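Local structure of toxin Tse2 (5AKO) at residues K150-Y153 with R154-M158. The protein is a type VI secretion toxin delivered into the cytoplasm of recipient cells, where it probably acts as an NAD-dependent cytotoxin towards both prokaryotic and eukaryotic cells. Sequence-based numbering, arbitrary orientation.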
ATOM      1  N   LYS C 150     -16.289  20.457  -8.374  1.00 32.42           N
ATOM      2  CA  LYS C 150     -15.281  21.530  -8.409  1.00 39.12           C
ATOM      3  C   LYS C 150     -14.787  21.791  -6.980  1.00 34.74           C
ATOM      4  O   LYS C 150     -15.444  21.391  -6.012  1.00 32.66           O
ATOM      5  CB  LYS C 150     -15.872  22.813  -9.004  1.00 44.94           C
ATOM      6  CG  LYS C 150     -17.083  23.339  -8.224  1.00 52.71           C
ATOM      7  CD  LYS C 150     -17.355  24.821  -8.474  1.00 59.23           C
ATOM      8  CE  LYS C 150     -17.748  25.537  -7.172  1.00 67.49           C
ATOM      9  NZ  LYS C 150     -18.299  26.913  -7.384  1.00 66.80           N
ATOM     10  N   PRO C 151     -13.632  22.421  -6.839  1.00 30.14           N
ATOM     11  CA  PRO C 151     -13.123  22.631  -5.498  1.00 33.59           C
ATOM     12  C   PRO C 151     -14.083  23.419  -4.639  1.00 34.24           C
ATOM     13  O   PRO C 151     -14.587  24.402  -5.091  1.00 33.80           O
ATOM     14  CB  PRO C 151     -11.871  23.448  -5.756  1.00 35.10           C
ATOM     15  CG  PRO C 151     -11.371  22.930  -7.087  1.00 30.83           C
ATOM     16  CD  PRO C 151     -12.632  22.752  -7.865  1.00 31.68           C
ATOM     17  N   MET C 152     -14.385  22.958  -3.435  1.00 36.20           N
ATOM     18  CA  MET C 152     -15.289  23.707  -2.571  1.00 36.42           C
ATOM     19  C   MET C 152     -14.966  23.517  -1.093  1.00 37.21           C
ATOM     20  O   MET C 152     -14.373  22.505  -0.704  1.00 31.25           O
ATOM     21  CB  MET C 152     -16.737  23.310  -2.837  1.00 36.76           C
ATOM     22  CG  MET C 152     -17.035  21.836  -2.652  1.00 37.71           C
ATOM     23  SD  MET C 152     -18.670  21.327  -3.224  1.00 42.07           S
ATOM     24  CE  MET C 152     -18.564  21.722  -4.958  1.00 35.74           C
ATOM     25  N   TYR C 153     -15.361  24.501  -0.281  1.00 34.00           N
ATOM     26  CA  TYR C 153     -15.209  24.419   1.155  1.00 32.64           C
ATOM     27  C   TYR C 153     -16.233  23.475   1.718  1.00 33.30           C
ATOM     28  O   TYR C 153     -17.246  23.175   1.092  1.00 34.61           O
ATOM     29  CB  TYR C 153     -15.306  25.812   1.816  1.00 35.73           C
ATOM     30  CG  TYR C 153     -14.199  26.761   1.377  1.00 38.80           C
ATOM     31  CD1 TYR C 153     -12.863  26.535   1.768  1.00 41.19           C
ATOM     32  CD2 TYR C 153     -14.463  27.833   0.527  1.00 38.43           C
ATOM     33  CE1 TYR C 153     -11.841  27.372   1.354  1.00 44.93           C
ATOM     34  CE2 TYR C 153     -13.451  28.678   0.101  1.00 42.55           C
ATOM     35  CZ  TYR C 153     -12.148  28.458   0.523  1.00 47.94           C
ATOM     36  OH  TYR C 153     -11.128  29.271   0.082  1.00 54.77           O
ATOM     37  N   ARG C 154     -15.958  22.988   2.929  1.00 37.39           N
ATOM     38  CA  ARG C 154     -16.781  21.992   3.575  1.00 37.39           C
ATOM     39  C   ARG C 154     -18.250  22.356   3.640  1.00 40.89           C
ATOM     40  O   ARG C 154     -19.126  21.528   3.377  1.00 41.15           O
ATOM     41  CB  ARG C 154     -16.264  21.721   4.983  1.00 39.09           C
ATOM     42  CG  ARG C 154     -16.826  20.423   5.522  1.00 43.07           C
ATOM     43  CD  ARG C 154     -16.372  20.098   6.920  1.00 45.91           C
ATOM     44  NE  ARG C 154     -14.937  19.848   7.011  1.00 50.50           N
ATOM     45  CZ  ARG C 154     -14.346  19.397   8.110  1.00 50.01           C
ATOM     46  NH1 ARG C 154     -15.070  19.168   9.200  1.00 45.69           N
ATOM     47  NH2 ARG C 154     -13.027  19.198   8.129  1.00 50.78           N
ATOM     48  N   GLU C 155     -18.528  23.587   4.051  1.00 44.38           N
ATOM     49  CA  GLU C 155     -19.915  24.040   4.276  1.00 49.88           C
ATOM     50  C   GLU C 155     -20.744  23.941   2.991  1.00 42.11           C
ATOM     51  O   GLU C 155     -21.862  23.485   3.012  1.00 37.48           O
ATOM     52  CB  GLU C 155     -19.936  25.487   4.822  1.00 56.61           C
ATOM     53  CG  GLU C 155     -18.942  25.761   5.970  1.00 68.12           C
ATOM     54  CD  GLU C 155     -17.580  26.346   5.510  1.00 75.41           C
ATOM     55  OE1 GLU C 155     -17.513  27.565   5.197  1.00 78.50           O
ATOM     56  OE2 GLU C 155     -16.576  25.584   5.459  1.00 63.47           O
ATOM     57  N   VAL C 156     -20.157  24.350   1.871  1.00 39.16           N
ATOM     58  CA  VAL C 156     -20.823  24.297   0.601  1.00 39.93           C
ATOM     59  C   VAL C 156     -21.150  22.844   0.222  1.00 42.39           C
ATOM     60  O   VAL C 156     -22.261  22.553  -0.251  1.00 39.47           O
ATOM     61  CB  VAL C 156     -19.974  24.975  -0.502  1.00 44.55           C
ATOM     62  CG1 VAL C 156     -20.585  24.745  -1.891  1.00 45.69           C
ATOM     63  CG2 VAL C 156     -19.824  26.475  -0.218  1.00 41.36           C
ATOM     64  N   LEU C 157     -20.188  21.948   0.448  1.00 42.24           N
ATOM     65  CA  LEU C 157     -20.339  20.514   0.152  1.00 39.59           C
ATOM     66  C   LEU C 157     -21.428  19.897   0.990  1.00 35.94           C
ATOM     67  O   LEU C 157     -22.289  19.202   0.468  1.00 32.77           O
ATOM     68  CB  LEU C 157     -19.017  19.774   0.408  1.00 42.68           C
ATOM     69  CG  LEU C 157     -19.017  18.232   0.308  1.00 44.50           C
ATOM     70  CD1 LEU C 157     -19.540  17.726  -1.042  1.00 43.74           C
ATOM     71  CD2 LEU C 157     -17.622  17.690   0.540  1.00 47.43           C
ATOM     72  N   MET C 158     -21.375  20.132   2.298  1.00 36.84           N
ATOM     73  CA  MET C 158     -22.424  19.669   3.205  1.00 35.06           C
ATOM     74  C   MET C 158     -23.783  20.176   2.717  1.00 34.57           C
ATOM     75  O   MET C 158     -24.776  19.415   2.696  1.00 35.58           O
ATOM     76  CB  MET C 158     -22.160  20.129   4.641  1.00 36.37           C
ATOM     77  CG  MET C 158     -20.998  19.423   5.324  1.00 43.25           C
ATOM     78  SD  MET C 158     -20.442  20.163   6.870  1.00 45.50           S
ATOM     79  CE  MET C 158     -21.601  19.507   8.075  1.00 48.77           C
TER
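The Tyr153 ring leads away from the helix it precedes, and what meets that helix is the base of the side chain: the Glu155 carboxylate comes up beside CB, its OE2 3.9 Å from Tyr153 CB. The place is the N-terminus of helix 154-176, entered from the loop that follows strand 141-148, with Tyr153 as the N-cap residue. With CG anti to its carbonyl carbon (chi1 -63°), the ring is directed away from the first turn; the Tyr153 side chain also touches Leu92 of another loop. The carbonyl of an N-cap residue accepts the first i to i+4 bond of its helix, and here Tyr153 O takes it from Leu157 N, 3.3 Å long and fairly straight at 163°, with the donor in the carbonyl plane. A backbone bond ties Met152 to Tyr93, and Arg154 NE makes a weak hydrogen bond to that tyrosine's hydroxyl. On the buried side the apolar contact belongs to Met152. Its chi1 of 58° sets CG between backbone N and carbonyl carbon, and the Met152 side chain crosses that of Leu157 at about a right angle. Met152 SD rests 4.0 Å from Leu157 CB and 4.1 Å from Val156 CG1.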